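Local coordinates for protein purine nucleoside phosphorylase (Thermus thermophilus, PDB 6TK9) that probably catalyses the reversible phosphorolysis of purine nucleosides such as inosine and guanosine, yielding the free purine base and ribose 1-phosphate, at residues A[5-19]-A[41-53]. Numbering follows the deposited sequence.
Sequences KIQEAVAYVRSKTDF and VAEIPYGEIPHFP
Tyr12 lies across the chain at Glu48, Ile49 and Pro50. Its CG is anti to the backbone N (chi1 180°), which lays the ring against Glu48 and Pro50. Starting at the root, Tyr12 CB packs on Pro50 CD at 3.6 Å, and CG still touches that CD. Further out, CD2 lies near both Pro50 CD and the Glu48 carbonyl oxygen. Tyr12 CE2 is 3.4 Å from Glu48 O, which sits over one ring face, offset toward the rim. Ile44 CG2 meets CE2 at the edge, in the ring plane. At the tip, Tyr12 OH is 3.7 Å from Glu48 OE1, a contact and not a hydrogen bond. The carboxylate is turned nearly perpendicular to the ring.

Toward the start of the helix, His51 is held by two residues one turn apart. Lys5 CG lies over the centre of the imidazole face, 3.6 Å from the His51 ring centroid, a CH-pi contact. His51 NE2 donates to Glu8 OE1 at 2.8 Å. This bond is bent, with an N-H...O angle of 136°, and OE1 is met from above the carboxylate plane. His51 follows Pro50 in a type II turn from Ile49 to Phe52.

Between these sites, Ala9 CB meets Ile49 CG2 at 3.8 Å. Val13 sets both methyls against Ile44 CD1. Beyond the helix, Thr17 CG2 touches Ala42 CB, and Val41 CG1 sits over one face of the Phe19 ring, near its CG, a CH-pi contact. Helix 94-102 also touches Ala9 and Phe52.

The contact packs the N-terminal helix against strand 39-45, at the edge of the phosphorylase-fold sheet, and the 3-10 turn and loop that follow. Its middle is mainly apolar. The one hydrogen bond across it and the Lys5 contact help hold the His51 ring. The Glu8 carboxylate may favour a protonated imidazole, and the nearby Lys5 ammonium may oppose it.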
loop_
_atom_site.group_PDB
_atom_site.type_symbol
_atom_site.label_atom_id
_atom_site.label_comp_id
_atom_site.label_asym_id
_atom_site.label_seq_id
_atom_site.Cartn_x
_atom_site.Cartn_y
_atom_site.Cartn_z
ATOM N N LYS A 5 -26.241 37.257 1.411
ATOM C CA LYS A 5 -25.140 37.553 0.459
ATOM C C LYS A 5 -25.477 36.953 -0.910
ATOM O O LYS A 5 -25.199 37.620 -1.919
ATOM C CB LYS A 5 -23.820 36.938 0.932
ATOM C CG LYS A 5 -22.935 37.800 1.819
ATOM C CD LYS A 5 -21.506 37.255 1.909
ATOM C CE LYS A 5 -20.668 37.887 3.000
ATOM N NZ LYS A 5 -19.506 37.034 3.361
ATOM N N ILE A 6 -25.986 35.716 -0.932
ATOM C CA ILE A 6 -26.361 34.979 -2.173
ATOM C C ILE A 6 -27.480 35.759 -2.873
ATOM O O ILE A 6 -27.323 36.067 -4.059
ATOM C CB ILE A 6 -26.754 33.517 -1.865
ATOM C CG1 ILE A 6 -25.540 32.678 -1.476
ATOM C CG2 ILE A 6 -27.498 32.871 -3.021
ATOM C CD1 ILE A 6 -25.913 31.290 -0.995
ATOM N N GLN A 7 -28.552 36.092 -2.158
ATOM C CA GLN A 7 -29.708 36.848 -2.708
ATOM C C GLN A 7 -29.259 38.248 -3.165
ATOM O O GLN A 7 -29.803 38.714 -4.167
ATOM C CB GLN A 7 -30.857 36.889 -1.696
ATOM C CG GLN A 7 -31.572 35.547 -1.491
ATOM C CD GLN A 7 -32.072 34.872 -2.751
ATOM O OE1 GLN A 7 -32.680 35.490 -3.627
ATOM N NE2 GLN A 7 -31.820 33.577 -2.854
ATOM N N GLU A 8 -28.309 38.894 -2.484
ATOM C CA GLU A 8 -27.751 40.193 -2.929
ATOM C C GLU A 8 -27.211 39.982 -4.341
ATOM O O GLU A 8 -27.515 40.819 -5.217
ATOM C CB GLU A 8 -26.655 40.740 -2.005
ATOM C CG GLU A 8 -27.152 41.618 -0.861
ATOM C CD GLU A 8 -26.223 42.756 -0.436
ATOM O OE1 GLU A 8 -25.025 42.702 -0.751
ATOM O OE2 GLU A 8 -26.704 43.712 0.220
ATOM N N ALA A 9 -26.485 38.881 -4.553
ATOM C CA ALA A 9 -25.813 38.547 -5.835
ATOM C C ALA A 9 -26.856 38.085 -6.858
ATOM O O ALA A 9 -26.820 38.564 -7.986
ATOM C CB ALA A 9 -24.727 37.511 -5.635
ATOM N N VAL A 10 -27.751 37.180 -6.487
ATOM C CA VAL A 10 -28.832 36.721 -7.400
ATOM C C VAL A 10 -29.546 37.969 -7.946
ATOM O O VAL A 10 -29.567 38.143 -9.190
ATOM C CB VAL A 10 -29.797 35.750 -6.696
ATOM C CG1 VAL A 10 -31.069 35.510 -7.498
ATOM C CG2 VAL A 10 -29.112 34.431 -6.382
ATOM N N ALA A 11 -30.044 38.825 -7.046
ATOM C CA ALA A 11 -30.776 40.083 -7.343
ATOM C C ALA A 11 -29.980 40.968 -8.318
ATOM O O ALA A 11 -30.593 41.517 -9.249
ATOM C CB ALA A 11 -31.091 40.818 -6.061
ATOM N N TYR A 12 -28.670 41.127 -8.130
ATOM C CA TYR A 12 -27.855 41.994 -9.019
ATOM C C TYR A 12 -27.891 41.424 -10.442
ATOM O O TYR A 12 -27.962 42.244 -11.384
ATOM C CB TYR A 12 -26.430 42.195 -8.502
ATOM C CG TYR A 12 -25.605 43.072 -9.408
ATOM C CD1 TYR A 12 -25.661 44.455 -9.320
ATOM C CD2 TYR A 12 -24.796 42.519 -10.388
ATOM C CE1 TYR A 12 -24.919 45.263 -10.172
ATOM C CE2 TYR A 12 -24.054 43.312 -11.251
ATOM C CZ TYR A 12 -24.125 44.693 -11.155
ATOM O OH TYR A 12 -23.390 45.468 -12.013
ATOM N N VAL A 13 -27.880 40.091 -10.601
ATOM C CA VAL A 13 -27.898 39.426 -11.941
ATOM C C VAL A 13 -29.300 39.608 -12.545
ATOM O O VAL A 13 -29.398 39.982 -13.733
ATOM C CB VAL A 13 -27.457 37.949 -11.881
ATOM C CG1 VAL A 13 -27.632 37.254 -13.220
ATOM C CG2 VAL A 13 -26.011 37.798 -11.432
ATOM N N ARG A 14 -30.348 39.407 -11.748
ATOM C CA ARG A 14 -31.761 39.656 -12.142
ATOM C C ARG A 14 -31.978 41.149 -12.453
ATOM O O ARG A 14 -32.945 41.458 -13.152
ATOM C CB ARG A 14 -32.714 39.125 -11.065
ATOM C CG ARG A 14 -32.856 37.604 -11.056
ATOM C CD ARG A 14 -33.722 37.108 -9.898
ATOM N NE ARG A 14 -33.916 35.655 -9.822
ATOM C CZ ARG A 14 -34.382 34.977 -8.752
ATOM N NH1 ARG A 14 -34.701 35.598 -7.626
ATOM N NH2 ARG A 14 -34.516 33.661 -8.810
ATOM N N SER A 15 -31.108 42.052 -12.001
ATOM C CA SER A 15 -31.165 43.496 -12.359
ATOM C C SER A 15 -30.707 43.659 -13.806
ATOM O O SER A 15 -30.978 44.719 -14.364
ATOM C CB SER A 15 -30.341 44.389 -11.430
ATOM O OG SER A 15 -29.036 44.654 -11.963
ATOM N N LYS A 16 -30.000 42.675 -14.366
ATOM C CA LYS A 16 -29.463 42.730 -15.753
ATOM C C LYS A 16 -30.316 41.877 -16.696
ATOM O O LYS A 16 -30.263 42.141 -17.911
ATOM C CB LYS A 16 -28.016 42.239 -15.820
ATOM C CG LYS A 16 -27.035 42.996 -14.940
ATOM C CD LYS A 16 -26.936 44.476 -15.246
ATOM C CE LYS A 16 -26.133 45.233 -14.212
ATOM N NZ LYS A 16 -25.630 46.502 -14.772
ATOM N N THR A 17 -31.062 40.893 -16.185
ATOM C CA THR A 17 -31.742 39.891 -17.043
ATOM C C THR A 17 -32.575 38.916 -16.216
ATOM O O THR A 17 -32.089 38.443 -15.192
ATOM C CB THR A 17 -30.735 39.071 -17.857
ATOM O OG1 THR A 17 -31.462 38.027 -18.501
ATOM C CG2 THR A 17 -29.629 38.471 -17.014
ATOM N N ASP A 18 -33.760 38.600 -16.719
ATOM C CA ASP A 18 -34.701 37.611 -16.147
ATOM C C ASP A 18 -34.382 36.227 -16.733
ATOM O O ASP A 18 -35.129 35.286 -16.426
ATOM C CB ASP A 18 -36.156 38.039 -16.409
ATOM C CG ASP A 18 -36.501 38.197 -17.888
ATOM O OD1 ASP A 18 -35.569 38.187 -18.720
ATOM O OD2 ASP A 18 -37.701 38.329 -18.211
ATOM N N PHE A 19 -33.328 36.084 -17.543
ATOM C CA PHE A 19 -32.964 34.785 -18.175
ATOM C C PHE A 19 -32.642 33.754 -17.086
ATOM O O PHE A 19 -31.733 33.984 -16.281
ATOM C CB PHE A 19 -31.786 34.926 -19.144
ATOM C CG PHE A 19 -31.564 33.752 -20.077
ATOM C CD1 PHE A 19 -32.350 33.579 -21.210
ATOM C CD2 PHE A 19 -30.541 32.842 -19.849
ATOM C CE1 PHE A 19 -32.130 32.517 -22.078
ATOM C CE2 PHE A 19 -30.320 31.787 -20.720
ATOM C CZ PHE A 19 -31.114 31.627 -21.831
ATOM N N VAL A 41 -27.020 36.661 -23.600
ATOM C CA VAL A 41 -28.107 37.593 -23.164
ATOM C C VAL A 41 -27.545 38.518 -22.066
ATOM O O VAL A 41 -27.937 39.698 -22.028
ATOM C CB VAL A 41 -29.372 36.816 -22.739
ATOM C CG1 VAL A 41 -29.089 35.793 -21.656
ATOM C CG2 VAL A 41 -30.497 37.735 -22.307
ATOM N N ALA A 42 -26.598 38.038 -21.249
ATOM C CA ALA A 42 -25.844 38.854 -20.264
ATOM C C ALA A 42 -24.387 38.395 -20.206
ATOM O O ALA A 42 -24.129 37.204 -20.463
ATOM C CB ALA A 42 -26.463 38.742 -18.895
ATOM N N GLU A 43 -23.489 39.324 -19.879
ATOM C CA GLU A 43 -22.033 39.101 -19.698
ATOM C C GLU A 43 -21.560 40.051 -18.585
ATOM O O GLU A 43 -21.264 41.225 -18.896
ATOM C CB GLU A 43 -21.278 39.291 -21.020
ATOM C CG GLU A 43 -19.754 39.231 -20.887
ATOM C CD GLU A 43 -18.964 38.969 -22.169
ATOM O OE1 GLU A 43 -19.585 38.916 -23.243
ATOM O OE2 GLU A 43 -17.719 38.811 -22.090
ATOM N N ILE A 44 -21.514 39.562 -17.340
ATOM C CA ILE A 44 -21.145 40.343 -16.122
ATOM C C ILE A 44 -19.788 39.886 -15.593
ATOM O O ILE A 44 -19.653 38.766 -15.107
ATOM C CB ILE A 44 -22.235 40.185 -15.052
ATOM C CG1 ILE A 44 -23.646 40.250 -15.649
ATOM C CG2 ILE A 44 -22.018 41.215 -13.953
ATOM C CD1 ILE A 44 -24.681 39.529 -14.833
ATOM N N PRO A 45 -18.751 40.751 -15.591
ATOM C CA PRO A 45 -17.497 40.424 -14.914
ATOM C C PRO A 45 -17.717 40.231 -13.403
ATOM O O PRO A 45 -18.613 40.842 -12.837
ATOM C CB PRO A 45 -16.557 41.608 -15.177
ATOM C CG PRO A 45 -17.418 42.700 -15.796
ATOM C CD PRO A 45 -18.749 42.093 -16.179
ATOM N N TYR A 46 -16.897 39.383 -12.781
ATOM C CA TYR A 46 -17.067 38.923 -11.376
ATOM C C TYR A 46 -16.988 40.125 -10.424
ATOM O O TYR A 46 -17.832 40.196 -9.483
ATOM C CB TYR A 46 -16.044 37.830 -11.076
ATOM C CG TYR A 46 -16.264 36.508 -11.778
ATOM C CD1 TYR A 46 -17.457 36.200 -12.414
ATOM C CD2 TYR A 46 -15.286 35.522 -11.737
ATOM C CE1 TYR A 46 -17.641 34.979 -13.044
ATOM C CE2 TYR A 46 -15.465 34.289 -12.337
ATOM C CZ TYR A 46 -16.654 34.012 -12.988
ATOM O OH TYR A 46 -16.832 32.798 -13.580
ATOM N N GLY A 47 -16.071 41.066 -10.717
ATOM C CA GLY A 47 -15.793 42.274 -9.918
ATOM C C GLY A 47 -17.022 43.127 -9.645
ATOM O O GLY A 47 -17.017 43.838 -8.642
ATOM N N GLU A 48 -18.016 43.084 -10.524
ATOM C CA GLU A 48 -19.251 43.907 -10.456
ATOM C C GLU A 48 -20.340 43.200 -9.644
ATOM O O GLU A 48 -21.322 43.885 -9.310
ATOM C CB GLU A 48 -19.810 44.181 -11.860
ATOM C CG GLU A 48 -18.985 45.158 -12.694
ATOM C CD GLU A 48 -19.476 45.357 -14.126
ATOM O OE1 GLU A 48 -20.671 45.006 -14.418
ATOM O OE2 GLU A 48 -18.653 45.843 -14.959
ATOM N N ILE A 49 -20.232 41.883 -9.408
ATOM C CA ILE A 49 -21.290 41.114 -8.684
ATOM C C ILE A 49 -20.984 41.166 -7.192
ATOM O O ILE A 49 -19.895 40.812 -6.752
ATOM C CB ILE A 49 -21.423 39.652 -9.167
ATOM C CG1 ILE A 49 -21.578 39.540 -10.683
ATOM C CG2 ILE A 49 -22.571 38.948 -8.444
ATOM C CD1 ILE A 49 -21.505 38.116 -11.181
ATOM N N PRO A 50 -21.945 41.600 -6.359
ATOM C CA PRO A 50 -21.751 41.611 -4.913
ATOM C C PRO A 50 -21.207 40.288 -4.360
ATOM O O PRO A 50 -21.786 39.285 -4.624
ATOM C CB PRO A 50 -23.170 41.864 -4.374
ATOM C CG PRO A 50 -23.867 42.632 -5.468
ATOM C CD PRO A 50 -23.255 42.131 -6.762
ATOM N N HIS A 51 -20.110 40.351 -3.599
ATOM C CA HIS A 51 -19.523 39.247 -2.791
ATOM C C HIS A 51 -18.848 38.212 -3.696
ATOM O O HIS A 51 -18.549 37.116 -3.196
ATOM C CB HIS A 51 -20.590 38.583 -1.909
ATOM C CG HIS A 51 -21.440 39.549 -1.158
ATOM N ND1 HIS A 51 -20.911 40.437 -0.245
ATOM C CD2 HIS A 51 -22.775 39.770 -1.185
ATOM C CE1 HIS A 51 -21.886 41.172 0.256
ATOM N NE2 HIS A 51 -23.041 40.779 -0.303
ATOM N N PHE A 52 -18.630 38.525 -4.976
ATOM C CA PHE A 52 -18.010 37.589 -5.946
ATOM C C PHE A 52 -16.498 37.751 -5.857
ATOM O O PHE A 52 -15.974 38.868 -5.899
ATOM C CB PHE A 52 -18.520 37.799 -7.375
ATOM C CG PHE A 52 -19.402 36.711 -7.944
ATOM C CD1 PHE A 52 -20.705 36.536 -7.502
ATOM C CD2 PHE A 52 -18.943 35.891 -8.964
ATOM C CE1 PHE A 52 -21.519 35.560 -8.052
ATOM C CE2 PHE A 52 -19.766 34.934 -9.530
ATOM C CZ PHE A 52 -21.052 34.773 -9.075
ATOM N N PRO A 53 -15.763 36.629 -5.720
ATOM C CA PRO A 53 -14.312 36.662 -5.797
ATOM C C PRO A 53 -13.939 36.910 -7.262
ATOM O O PRO A 53 -14.627 36.390 -8.107
ATOM C CB PRO A 53 -13.923 35.273 -5.292
ATOM C CG PRO A 53 -15.057 34.403 -5.771
ATOM C CD PRO A 53 -16.288 35.265 -5.562
#